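Local coordinates for RNA polymerase II subunit A C-terminal domain phosphatase SSU72 (Homo sapiens, PDB 4H3K), which dephosphorylates the C-terminal domain of RNA polymerase II and takes part in RNA processing, pre-mRNA polyadenylation and termination, at residues A29-S34 against F56-H61; S39-N44 against E167-A172; N44-R49 against F173-L178; Y75-T80 against P113-F118. The protein carries 1 engineered substitution. All coordinates share one frame; numbering follows the deposited sequence.

Contact 1 (A29-S34 against F56-H61); sequences AVVSSS and FGTGTH. Engineered in segment 29-34: S32 (natural residue Cys). With PO4 (phosphate ion), chain F.
S32 O is met twice by the neighbouring strand and the turn after it: T58 N gives it a hydrogen bond at 3.0 Å, and G57 CA adds a C-H...O contact at 3.1 Å. The ladder runs back from there as a parallel pairing, with V31 opposite F56 and S32 opposite G57; S32 N donates to F56 O and F56 N to V30 O. Past the strand ends one more backbone bond follows: G59 N reaches a lone pair of S33 O at 2.8 Å. V31 CG1, placed anti to the backbone N (chi1 -167°), meets T58 CG2 at 3.6 Å, while A29 CB sits in the plane of the F56 ring, off its CE2 edge. A water joins S33 OG, S34 OG and H61 O; S34 OG also bonds K63 N. At the C-terminal end of the strand, S32, an engineered replacement of cysteine, gives its hydroxyl to phosphate O1 over 2.6 Å, and the amides of S33 and S34 converge on O4, S34 N almost straight at 170°. Q36 N, N37 N and R38 NE complete the grip on the ion. A first strand running into an anion-cradling turn, with cysteine naturally at position 32 and arginine six residues on, matches the CX5R phosphate-binding loop of cysteine-dependent phosphatases.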
loop_
_atom_site.group_PDB
_atom_site.type_symbol
_atom_site.label_atom_id
_atom_site.label_comp_id
_atom_site.label_asym_id
_atom_site.label_seq_id
_atom_site.Cartn_x
_atom_site.Cartn_y
_atom_site.Cartn_z
ATOM N N ALA B 29 -0.911 -5.578 12.130
ATOM C CA ALA B 29 0.164 -6.556 12.279
ATOM C C ALA B 29 1.171 -5.970 13.237
ATOM O O ALA B 29 1.480 -4.774 13.156
ATOM C CB ALA B 29 0.837 -6.863 10.951
ATOM N N VAL B 30 1.623 -6.786 14.187
ATOM C CA VAL B 30 2.727 -6.402 15.044
ATOM C C VAL B 30 3.906 -7.327 14.763
ATOM O O VAL B 30 3.737 -8.550 14.681
ATOM C CB VAL B 30 2.365 -6.446 16.550
ATOM C CG1 VAL B 30 3.548 -5.871 17.354
ATOM C CG2 VAL B 30 1.115 -5.613 16.842
ATOM N N VAL B 31 5.095 -6.726 14.604
ATOM C CA VAL B 31 6.279 -7.440 14.109
ATOM C C VAL B 31 7.481 -7.232 15.049
ATOM O O VAL B 31 7.833 -6.097 15.402
ATOM C CB VAL B 31 6.657 -6.960 12.681
ATOM C CG1 VAL B 31 7.668 -7.910 12.039
ATOM C CG2 VAL B 31 5.412 -6.845 11.798
ATOM N N SER B 32 8.105 -8.329 15.477
ATOM C CA SER B 32 9.341 -8.200 16.230
ATOM C C SER B 32 10.422 -8.963 15.466
ATOM O O SER B 32 10.320 -9.144 14.236
ATOM C CB SER B 32 9.174 -8.735 17.666
ATOM O OG SER B 32 8.793 -10.094 17.593
ATOM N N SER B 33 11.453 -9.412 16.168
ATOM C CA SER B 33 12.523 -10.142 15.468
ATOM C C SER B 33 12.279 -11.639 15.386
ATOM O O SER B 33 12.332 -12.239 14.294
ATOM C CB SER B 33 13.877 -9.822 16.083
ATOM O OG SER B 33 14.850 -10.382 15.237
ATOM N N SER B 34 11.960 -12.235 16.529
ATOM C CA SER B 34 11.785 -13.684 16.638
ATOM C C SER B 34 10.319 -14.130 16.701
ATOM O O SER B 34 10.061 -15.322 16.714
ATOM C CB SER B 34 12.523 -14.191 17.871
ATOM O OG SER B 34 13.917 -13.929 17.737
ATOM N N PHE B 56 4.289 -11.297 13.578
ATOM C CA PHE B 56 5.343 -11.847 12.733
ATOM C C PHE B 56 6.686 -11.508 13.321
ATOM O O PHE B 56 6.787 -10.652 14.204
ATOM C CB PHE B 56 5.283 -11.249 11.304
ATOM C CG PHE B 56 3.968 -11.449 10.618
ATOM C CD1 PHE B 56 3.707 -12.638 9.946
ATOM C CD2 PHE B 56 2.982 -10.444 10.661
ATOM C CE1 PHE B 56 2.487 -12.844 9.313
ATOM C CE2 PHE B 56 1.764 -10.622 10.042
ATOM C CZ PHE B 56 1.508 -11.827 9.348
ATOM N N GLY B 57 7.717 -12.176 12.807
ATOM C CA GLY B 57 9.103 -11.798 13.074
ATOM C C GLY B 57 9.837 -11.567 11.748
ATOM O O GLY B 57 9.516 -12.185 10.746
ATOM N N THR B 58 10.815 -10.669 11.738
ATOM C CA THR B 58 11.621 -10.452 10.540
ATOM C C THR B 58 13.002 -11.077 10.605
ATOM O O THR B 58 13.732 -11.034 9.611
ATOM C CB THR B 58 11.849 -8.969 10.268
ATOM O OG1 THR B 58 12.366 -8.360 11.453
ATOM C CG2 THR B 58 10.524 -8.292 9.831
ATOM N N GLY B 59 13.374 -11.638 11.761
ATOM C CA GLY B 59 14.706 -12.212 11.922
ATOM C C GLY B 59 14.955 -13.390 10.987
ATOM O O GLY B 59 14.015 -14.069 10.533
ATOM N N THR B 60 16.231 -13.644 10.706
ATOM C CA THR B 60 16.640 -14.808 9.941
ATOM C C THR B 60 16.284 -16.120 10.659
ATOM O O THR B 60 16.085 -17.160 10.029
ATOM C CB THR B 60 18.176 -14.718 9.686
ATOM O OG1 THR B 60 18.434 -13.499 8.936
ATOM C CG2 THR B 60 18.647 -15.864 8.861
ATOM N N HIS B 61 16.234 -16.062 11.987
ATOM C CA HIS B 61 15.979 -17.231 12.824
ATOM C C HIS B 61 15.370 -16.759 14.143
ATOM O O HIS B 61 15.327 -15.562 14.430
ATOM C CB HIS B 61 17.281 -17.986 13.106
ATOM C CG HIS B 61 18.363 -17.113 13.664
ATOM N ND1 HIS B 61 18.564 -16.952 15.019
ATOM C CD2 HIS B 61 19.271 -16.322 13.052
ATOM C CE1 HIS B 61 19.568 -16.118 15.216
ATOM N NE2 HIS B 61 20.008 -15.714 14.038
HETATM P P PO4 F . 10.958 -10.883 19.997
HETATM O O1 PO4 F . 9.758 -11.589 19.445
HETATM O O2 PO4 F . 11.777 -11.817 20.901
HETATM O O3 PO4 F . 10.560 -9.686 20.838
HETATM O O4 PO4 F . 11.871 -10.363 18.923
HETATM O O HOH W 1 15.877 -13.153 15.527
#

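Contact 2 (S39-N44 against E167-A172); sequences SMEAHN and EATLGA
A172 CB drops into the near side of the facing helix, 3.7 Å from both A42 CA and E41 O, and here the packing is tight. With only methyl groups in the way, A42 CB to A172 CB, the two backbones close until their CA atoms stand 4.3 Å apart. The short helical segments approach to 8.3 Å between axes at a signed crossing angle of -43°. This is alanine-mediated helix-helix packing within an alpha/beta fold: helix 38-48, which follows the phosphate-binding loop, lies between the first strand, where V30 meets A42, and the long helix 165-184. Toward solvent the contact changes character. E41 CG, swung anti to the backbone N (chi1 -160°), lies alongside the other helix, 3.6 Å from both A168 O and T169 CA. Its carboxylate then passes T169 OG1 without bonding it, OE1 staying 3.9 Å off; the threonine hydroxyl is committed to H165 O of its own helix, and E41 OE2 forms a salt bridge with R107. Cut back to alanine, E41 would probably leave R107 without that charged mate and open a gap over A168 and T169, where the methylene now lies.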
loop_
_atom_site.group_PDB
_atom_site.type_symbol
_atom_site.label_atom_id
_atom_site.label_comp_id
_atom_site.label_asym_id
_atom_site.label_seq_id
_atom_site.Cartn_x
_atom_site.Cartn_y
_atom_site.Cartn_z
ATOM N N SER B 39 6.163 -8.952 20.005
ATOM C CA SER B 39 5.024 -9.037 19.104
ATOM C C SER B 39 3.909 -9.925 19.658
ATOM O O SER B 39 2.746 -9.671 19.396
ATOM C CB SER B 39 5.452 -9.510 17.678
ATOM O OG SER B 39 6.182 -10.749 17.757
ATOM N N MET B 40 4.258 -10.939 20.446
ATOM C CA MET B 40 3.277 -11.863 20.985
ATOM C C MET B 40 2.537 -11.286 22.206
ATOM O O MET B 40 1.327 -11.486 22.355
ATOM C CB MET B 40 3.924 -13.216 21.282
ATOM C CG MET B 40 4.372 -13.911 20.000
ATOM S SD MET B 40 2.943 -14.377 18.995
ATOM C CE MET B 40 2.442 -15.926 19.798
ATOM N N GLU B 41 3.271 -10.593 23.064
ATOM C CA GLU B 41 2.650 -9.770 24.120
ATOM C C GLU B 41 1.627 -8.790 23.526
ATOM O O GLU B 41 0.524 -8.610 24.069
ATOM C CB GLU B 41 3.733 -9.005 24.878
ATOM C CG GLU B 41 3.308 -8.500 26.272
ATOM C CD GLU B 41 2.883 -9.640 27.193
ATOM O OE1 GLU B 41 1.788 -9.552 27.730
ATOM O OE2 GLU B 41 3.621 -10.635 27.327
ATOM N N ALA B 42 1.981 -8.171 22.404
ATOM C CA ALA B 42 1.094 -7.202 21.758
ATOM C C ALA B 42 -0.067 -7.924 21.076
ATOM O O ALA B 42 -1.174 -7.465 21.156
ATOM C CB ALA B 42 1.876 -6.342 20.742
ATOM N N HIS B 43 0.210 -9.054 20.416
ATOM C CA HIS B 43 -0.821 -9.869 19.763
ATOM C C HIS B 43 -1.857 -10.216 20.823
ATOM O O HIS B 43 -3.054 -10.000 20.618
ATOM C CB HIS B 43 -0.183 -11.149 19.199
ATOM C CG HIS B 43 -1.079 -11.969 18.317
ATOM N ND1 HIS B 43 -0.589 -12.696 17.246
ATOM C CD2 HIS B 43 -2.409 -12.219 18.363
ATOM C CE1 HIS B 43 -1.583 -13.340 16.663
ATOM N NE2 HIS B 43 -2.699 -13.063 17.316
ATOM N N ASN B 44 -1.384 -10.706 21.967
ATOM C CA ASN B 44 -2.271 -11.112 23.056
ATOM C C ASN B 44 -3.161 -9.952 23.552
ATOM O O ASN B 44 -4.395 -10.104 23.606
ATOM C CB ASN B 44 -1.469 -11.774 24.197
ATOM C CG ASN B 44 -2.369 -12.453 25.261
ATOM O OD1 ASN B 44 -2.415 -12.008 26.413
ATOM N ND2 ASN B 44 -3.092 -13.499 24.869
ATOM N N GLU B 167 9.494 -4.825 29.473
ATOM C CA GLU B 167 9.401 -3.833 28.397
ATOM C C GLU B 167 8.430 -4.295 27.317
ATOM O O GLU B 167 7.708 -3.478 26.770
ATOM C CB GLU B 167 10.775 -3.508 27.785
ATOM C CG GLU B 167 11.728 -2.720 28.728
ATOM C CD GLU B 167 11.166 -1.356 29.130
ATOM O OE1 GLU B 167 10.762 -0.585 28.238
ATOM O OE2 GLU B 167 11.115 -1.047 30.346
ATOM N N ALA B 168 8.394 -5.602 27.037
ATOM C CA ALA B 168 7.409 -6.158 26.112
ATOM C C ALA B 168 5.976 -5.834 26.543
ATOM O O ALA B 168 5.152 -5.440 25.715
ATOM C CB ALA B 168 7.571 -7.631 25.987
ATOM N N THR B 169 5.699 -6.009 27.838
ATOM C CA THR B 169 4.360 -5.763 28.400
ATOM C C THR B 169 4.021 -4.282 28.298
ATOM O O THR B 169 2.912 -3.902 27.908
ATOM C CB THR B 169 4.253 -6.313 29.867
ATOM O OG1 THR B 169 4.518 -7.720 29.842
ATOM C CG2 THR B 169 2.848 -6.116 30.453
ATOM N N LEU B 170 4.992 -3.442 28.620
ATOM C CA LEU B 170 4.769 -2.010 28.586
ATOM C C LEU B 170 4.536 -1.545 27.153
ATOM O O LEU B 170 3.651 -0.705 26.862
ATOM C CB LEU B 170 6.005 -1.318 29.172
ATOM C CG LEU B 170 5.994 0.200 29.212
ATOM C CD1 LEU B 170 4.746 0.675 29.973
ATOM C CD2 LEU B 170 7.253 0.653 29.966
ATOM N N GLY B 171 5.353 -2.096 26.263
ATOM C CA GLY B 171 5.334 -1.770 24.848
ATOM C C GLY B 171 4.004 -2.164 24.256
ATOM O O GLY B 171 3.421 -1.406 23.489
ATOM N N ALA B 172 3.524 -3.349 24.629
ATOM C CA ALA B 172 2.222 -3.851 24.181
ATOM C C ALA B 172 1.078 -2.936 24.621
ATOM O O ALA B 172 0.166 -2.702 23.851
ATOM C CB ALA B 172 1.990 -5.238 24.714
#

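Contact 3 (N44-R49 against F173-L178); sequences NILSKR and FLICEL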
loop_
_atom_site.group_PDB
_atom_site.type_symbol
_atom_site.label_atom_id
_atom_site.label_comp_id
_atom_site.label_asym_id
_atom_site.label_seq_id
_atom_site.Cartn_x
_atom_site.Cartn_y
_atom_site.Cartn_z
ATOM N N ASN B 44 -1.384 -10.706 21.967
ATOM C CA ASN B 44 -2.271 -11.112 23.056
ATOM C C ASN B 44 -3.161 -9.952 23.552
ATOM O O ASN B 44 -4.395 -10.104 23.606
ATOM C CB ASN B 44 -1.469 -11.774 24.197
ATOM C CG ASN B 44 -2.369 -12.453 25.261
ATOM O OD1 ASN B 44 -2.415 -12.008 26.413
ATOM N ND2 ASN B 44 -3.092 -13.499 24.869
ATOM N N ILE B 45 -2.566 -8.808 23.898
ATOM C CA ILE B 45 -3.355 -7.667 24.405
ATOM C C ILE B 45 -4.341 -7.175 23.316
ATOM O O ILE B 45 -5.545 -6.998 23.575
ATOM C CB ILE B 45 -2.448 -6.473 24.887
ATOM C CG1 ILE B 45 -1.490 -6.900 26.035
ATOM C CG2 ILE B 45 -3.305 -5.265 25.356
ATOM C CD1 ILE B 45 -2.016 -7.924 26.970
ATOM N N LEU B 46 -3.842 -6.980 22.091
ATOM C CA LEU B 46 -4.702 -6.451 21.011
ATOM C C LEU B 46 -5.855 -7.404 20.753
ATOM O O LEU B 46 -7.002 -6.974 20.657
ATOM C CB LEU B 46 -3.910 -6.165 19.735
ATOM C CG LEU B 46 -2.982 -4.930 19.840
ATOM C CD1 LEU B 46 -2.026 -4.884 18.694
ATOM C CD2 LEU B 46 -3.754 -3.605 19.856
ATOM N N SER B 47 -5.536 -8.699 20.674
ATOM C CA SER B 47 -6.549 -9.706 20.372
ATOM C C SER B 47 -7.641 -9.683 21.449
ATOM O O SER B 47 -8.817 -9.693 21.131
ATOM C CB SER B 47 -5.908 -11.081 20.260
ATOM O OG SER B 47 -6.905 -12.060 20.177
ATOM N N LYS B 48 -7.230 -9.610 22.714
ATOM C CA LYS B 48 -8.154 -9.582 23.856
ATOM C C LYS B 48 -9.014 -8.331 23.876
ATOM O O LYS B 48 -10.159 -8.357 24.341
ATOM C CB LYS B 48 -7.377 -9.707 25.170
ATOM C CG LYS B 48 -7.160 -11.139 25.602
ATOM C CD LYS B 48 -6.059 -11.247 26.677
ATOM C CE LYS B 48 -6.146 -12.549 27.474
ATOM N NZ LYS B 48 -6.673 -13.653 26.624
ATOM N N ARG B 49 -8.476 -7.239 23.350
ATOM C CA ARG B 49 -9.224 -5.998 23.294
ATOM C C ARG B 49 -9.972 -5.772 21.992
ATOM O O ARG B 49 -10.386 -4.660 21.685
ATOM C CB ARG B 49 -8.372 -4.812 23.767
ATOM C CG ARG B 49 -8.434 -4.721 25.314
ATOM C CD ARG B 49 -7.074 -4.486 25.933
ATOM N NE ARG B 49 -7.024 -4.821 27.366
ATOM C CZ ARG B 49 -6.416 -4.047 28.258
ATOM N NH1 ARG B 49 -5.876 -2.888 27.856
ATOM N NH2 ARG B 49 -6.385 -4.393 29.536
ATOM N N PHE B 173 1.113 -2.437 25.859
ATOM C CA PHE B 173 0.059 -1.517 26.313
ATOM C C PHE B 173 0.123 -0.157 25.609
ATOM O O PHE B 173 -0.912 0.413 25.302
ATOM C CB PHE B 173 0.029 -1.375 27.846
ATOM C CG PHE B 173 -0.602 -2.580 28.547
ATOM C CD1 PHE B 173 -1.959 -2.872 28.372
ATOM C CD2 PHE B 173 0.163 -3.425 29.353
ATOM C CE1 PHE B 173 -2.564 -3.987 28.994
ATOM C CE2 PHE B 173 -0.426 -4.552 29.991
ATOM C CZ PHE B 173 -1.799 -4.831 29.798
ATOM N N LEU B 174 1.323 0.324 25.300
ATOM C CA LEU B 174 1.481 1.551 24.519
ATOM C C LEU B 174 0.943 1.373 23.085
ATOM O O LEU B 174 0.241 2.219 22.557
ATOM C CB LEU B 174 2.954 1.974 24.486
ATOM C CG LEU B 174 3.347 3.278 23.788
ATOM C CD1 LEU B 174 2.701 4.499 24.466
ATOM C CD2 LEU B 174 4.886 3.417 23.793
ATOM N N ILE B 175 1.287 0.245 22.467
ATOM C CA ILE B 175 0.762 -0.128 21.170
ATOM C C ILE B 175 -0.774 -0.203 21.192
ATOM O O ILE B 175 -1.440 0.330 20.287
ATOM C CB ILE B 175 1.405 -1.473 20.704
ATOM C CG1 ILE B 175 2.820 -1.200 20.200
ATOM C CG2 ILE B 175 0.594 -2.113 19.564
ATOM C CD1 ILE B 175 3.786 -2.455 20.176
ATOM N N CYS B 176 -1.326 -0.841 22.229
ATOM C CA CYS B 176 -2.781 -0.919 22.396
ATOM C C CYS B 176 -3.381 0.489 22.511
ATOM O O CYS B 176 -4.399 0.793 21.869
ATOM C CB CYS B 176 -3.167 -1.777 23.621
ATOM S SG CYS B 176 -4.979 -1.990 23.771
ATOM N N GLU B 177 -2.741 1.354 23.301
ATOM C CA GLU B 177 -3.197 2.750 23.427
ATOM C C GLU B 177 -3.187 3.478 22.087
ATOM O O GLU B 177 -4.181 4.127 21.705
ATOM C CB GLU B 177 -2.385 3.505 24.492
ATOM C CG GLU B 177 -3.208 4.513 25.225
ATOM C CD GLU B 177 -2.429 5.307 26.242
ATOM O OE1 GLU B 177 -1.385 4.788 26.726
ATOM O OE2 GLU B 177 -2.908 6.432 26.567
ATOM N N LEU B 178 -2.099 3.318 21.339
ATOM C CA LEU B 178 -2.018 3.902 20.011
ATOM C C LEU B 178 -3.110 3.376 19.076
ATOM O O LEU B 178 -3.781 4.153 18.414
ATOM C CB LEU B 178 -0.623 3.697 19.418
ATOM C CG LEU B 178 -0.459 4.222 17.986
ATOM C CD1 LEU B 178 -0.629 5.756 17.936
ATOM C CD2 LEU B 178 0.878 3.798 17.384
#
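I45 holds CG2 anti to its backbone N, and C176 throws SG the same way (chi1 -176°), which points both into the gap between the helices, 4.0 Å apart. The I45 methyl CG2 touches C176 CB at 3.9 Å and F173 CE1 at the same separation, filling the angle between the cysteine and the phenylalanine. The rest of the isoleucine rises over one face of the F173 ring, where CG1 stands 4.2 Å above the plane and displaced toward the rim. R49, just past the helix end, bends at chi2: its CD lies 3.9 Å from C176 SG, and its guanidinium arrives at the edge of the F173 ring, whereas I45 lies over a face. The two planes are 54° apart, with F173 CE1 over a face of the guanidinium and R49 NH1 3.7 Å from that carbon, which is not a stacked pair. Deeper in, L46 divides its two methyls. CD2 lies against C176 CA at 3.8 Å, and CD1 meets I175 CG2 across a right-angled approach of the side chains. No hydrogen bond crosses; the axes of these short helical segments pass at 9.5 Å with a signed crossing angle of -38°. Beneath, L46 rests on V30 and V53 and I175 on L129, setting the pair of helices on parallel strands of the central mixed sheet, while helix 188-203 packs against L174 and L178 of helix 165-184.

Contact 4 (Y75-T80 against P113-F118); sequences YDFKTT and PRPERF
R114 NH1 reaches F77 O at 3.0 Å in the stronger of two hydrogen bonds between the loops, but the fit is imperfect: the angle at the hydrogen is 137°, and the donor stands well above the carbonyl plane. T80 OG1 makes a weak bond to P113 O. Within the first loop, D76 OD1 takes K78 N at 3.0 Å in an Asx turn, and a type I turn spans D76 to T79; together these help shape the backbone that presents F77 O.

The second kind is CH-pi. R117 lays its CG over one face of the F77 ring, 3.5 Å from the centroid. Bent at chi3 (39°), the chain carries its guanidinium above the ring and turned steeply to it, the planes 71° apart, with F77 CE1 near its edge; CZ is too distant from the centroid for more than a weak cation-pi attraction.

Apolar packing adds P115 CB on F77 CD2, at 3.9 Å. T79 O, beside P115 CD, is a buried carbonyl with no partner in the model. With a serine in place of F77, the aliphatic part of R117 is likely to lose the face it lies on, and P115 to be left beside a gap.

E116, on this second loop, has salt bridges to K112 and R54, and its backbone pairs with G57. Across the contact R117 acts through its aliphatic chain and R114 through one hydrogen bond, consistent with shape fit contributing more than charge, since no salt bridge crosses.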
loop_
_atom_site.group_PDB
_atom_site.type_symbol
_atom_site.label_atom_id
_atom_site.label_comp_id
_atom_site.label_asym_id
_atom_site.label_seq_id
_atom_site.Cartn_x
_atom_site.Cartn_y
_atom_site.Cartn_z
ATOM N N TYR B 75 16.545 -21.366 16.998
ATOM C CA TYR B 75 15.663 -22.286 16.262
ATOM C C TYR B 75 15.330 -21.759 14.858
ATOM O O TYR B 75 15.431 -20.554 14.584
ATOM C CB TYR B 75 14.343 -22.474 17.019
ATOM C CG TYR B 75 14.527 -23.008 18.399
ATOM C CD1 TYR B 75 14.559 -24.385 18.636
ATOM C CD2 TYR B 75 14.688 -22.144 19.474
ATOM C CE1 TYR B 75 14.745 -24.888 19.925
ATOM C CE2 TYR B 75 14.867 -22.630 20.760
ATOM C CZ TYR B 75 14.893 -23.998 20.977
ATOM O OH TYR B 75 15.073 -24.459 22.250
ATOM N N ASP B 76 14.912 -22.673 13.986
ATOM C CA ASP B 76 14.305 -22.325 12.716
ATOM C C ASP B 76 12.889 -21.765 12.976
ATOM O O ASP B 76 12.251 -22.091 13.982
ATOM C CB ASP B 76 14.220 -23.577 11.822
ATOM C CG ASP B 76 14.002 -23.236 10.349
ATOM O OD1 ASP B 76 13.050 -22.495 10.014
ATOM O OD2 ASP B 76 14.781 -23.730 9.497
ATOM N N PHE B 77 12.394 -20.926 12.075
ATOM C CA PHE B 77 10.988 -20.509 12.127
ATOM C C PHE B 77 9.959 -21.643 11.927
ATOM O O PHE B 77 8.792 -21.492 12.318
ATOM C CB PHE B 77 10.730 -19.393 11.125
ATOM C CG PHE B 77 10.885 -18.039 11.703
ATOM C CD1 PHE B 77 12.119 -17.397 11.666
ATOM C CD2 PHE B 77 9.788 -17.378 12.281
ATOM C CE1 PHE B 77 12.276 -16.119 12.193
ATOM C CE2 PHE B 77 9.931 -16.086 12.808
ATOM C CZ PHE B 77 11.173 -15.462 12.783
ATOM N N LYS B 78 10.389 -22.762 11.331
ATOM C CA LYS B 78 9.529 -23.926 11.138
ATOM C C LYS B 78 9.223 -24.679 12.439
ATOM O O LYS B 78 8.356 -25.527 12.457
ATOM C CB LYS B 78 10.123 -24.882 10.076
ATOM C CG LYS B 78 10.003 -24.350 8.644
ATOM C CD LYS B 78 11.172 -24.777 7.785
ATOM C CE LYS B 78 11.542 -23.656 6.814
ATOM N NZ LYS B 78 11.149 -23.931 5.388
ATOM N N THR B 79 9.928 -24.359 13.522
ATOM C CA THR B 79 9.773 -25.052 14.791
ATOM C C THR B 79 8.604 -24.487 15.605
ATOM O O THR B 79 8.444 -23.287 15.751
ATOM C CB THR B 79 11.056 -24.935 15.621
ATOM O OG1 THR B 79 12.172 -25.427 14.869
ATOM C CG2 THR B 79 10.934 -25.696 16.908
ATOM N N THR B 80 7.800 -25.393 16.132
ATOM C CA THR B 80 6.618 -25.104 16.937
ATOM C C THR B 80 6.984 -24.548 18.328
ATOM O O THR B 80 8.053 -24.870 18.869
ATOM C CB THR B 80 5.791 -26.438 16.984
ATOM O OG1 THR B 80 4.660 -26.322 16.118
ATOM C CG2 THR B 80 5.342 -26.820 18.334
ATOM N N PRO B 113 0.270 -21.924 16.519
ATOM C CA PRO B 113 1.195 -23.042 16.768
ATOM C C PRO B 113 2.693 -22.741 16.586
ATOM O O PRO B 113 3.527 -23.381 17.240
ATOM C CB PRO B 113 0.720 -24.115 15.789
ATOM C CG PRO B 113 0.054 -23.377 14.700
ATOM C CD PRO B 113 -0.546 -22.134 15.308
ATOM N N ARG B 114 3.048 -21.781 15.732
ATOM C CA ARG B 114 4.457 -21.447 15.514
ATOM C C ARG B 114 4.702 -19.980 15.172
ATOM O O ARG B 114 3.793 -19.286 14.703
ATOM C CB ARG B 114 5.093 -22.355 14.442
ATOM C CG ARG B 114 4.467 -22.232 13.078
ATOM C CD ARG B 114 5.278 -22.933 11.992
ATOM N NE ARG B 114 4.877 -22.396 10.692
ATOM C CZ ARG B 114 5.404 -21.314 10.100
ATOM N NH1 ARG B 114 6.412 -20.630 10.649
ATOM N NH2 ARG B 114 4.927 -20.924 8.930
ATOM N N PRO B 115 5.930 -19.494 15.440
ATOM C CA PRO B 115 6.264 -18.128 15.031
ATOM C C PRO B 115 6.179 -18.024 13.505
ATOM O O PRO B 115 6.383 -19.020 12.819
ATOM C CB PRO B 115 7.698 -17.959 15.526
ATOM C CG PRO B 115 8.260 -19.340 15.580
ATOM C CD PRO B 115 7.078 -20.174 16.070
ATOM N N GLU B 116 5.829 -16.846 12.994
ATOM C CA GLU B 116 5.670 -16.634 11.562
ATOM C C GLU B 116 6.633 -15.557 11.046
ATOM O O GLU B 116 6.781 -14.509 11.683
ATOM C CB GLU B 116 4.219 -16.245 11.238
ATOM C CG GLU B 116 3.197 -17.349 11.628
ATOM C CD GLU B 116 1.772 -16.853 11.598
ATOM O OE1 GLU B 116 1.061 -17.205 10.654
ATOM O OE2 GLU B 116 1.352 -16.102 12.492
ATOM N N ARG B 117 7.274 -15.841 9.911
ATOM C CA ARG B 117 8.133 -14.891 9.236
ATOM C C ARG B 117 7.298 -13.899 8.432
ATOM O O ARG B 117 6.499 -14.307 7.561
ATOM C CB ARG B 117 9.077 -15.577 8.254
ATOM C CG ARG B 117 10.077 -16.519 8.887
ATOM C CD ARG B 117 11.191 -17.004 7.906
ATOM N NE ARG B 117 11.730 -16.017 6.948
ATOM C CZ ARG B 117 12.521 -14.981 7.240
ATOM N NH1 ARG B 117 12.861 -14.720 8.488
ATOM N NH2 ARG B 117 12.973 -14.203 6.265
ATOM N N PHE B 118 7.506 -12.615 8.700
ATOM C CA PHE B 118 6.845 -11.550 7.931
ATOM C C PHE B 118 7.063 -11.684 6.410
ATOM O O PHE B 118 6.142 -11.512 5.604
ATOM C CB PHE B 118 7.382 -10.186 8.373
ATOM C CG PHE B 118 6.674 -9.033 7.733
ATOM C CD1 PHE B 118 5.520 -8.504 8.310
ATOM C CD2 PHE B 118 7.170 -8.459 6.569
ATOM C CE1 PHE B 118 4.856 -7.425 7.706
ATOM C CE2 PHE B 118 6.534 -7.389 5.969
ATOM C CZ PHE B 118 5.363 -6.871 6.533
#

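In the fold
Contact 1 joins strands 27-32 and 52-57 of a beta-alpha-beta unit whose connecting helix, 38-48, supplies one side of contacts 2 and 3. Those two are successive stages of one interface with helix 165-184, centres 8 Å apart and sharing N44. V30 ties the layers together, its methyls meeting A42 of contact 2 and L46 of contact 3, while S39 OG probably bonds S32 OG beside the phosphate. Contact 4 follows contact 1 along the chain, nested inside the loops closed by contacts 2 and 3; E116 O and F118 N probably hydrogen-bond to G57, tying its loop to edge strand 52-57. Contacts 3 and 4 have centres about 22 Å apart. Strand 27-32 thus leads into the phosphate site, and helix 38-48 follows it.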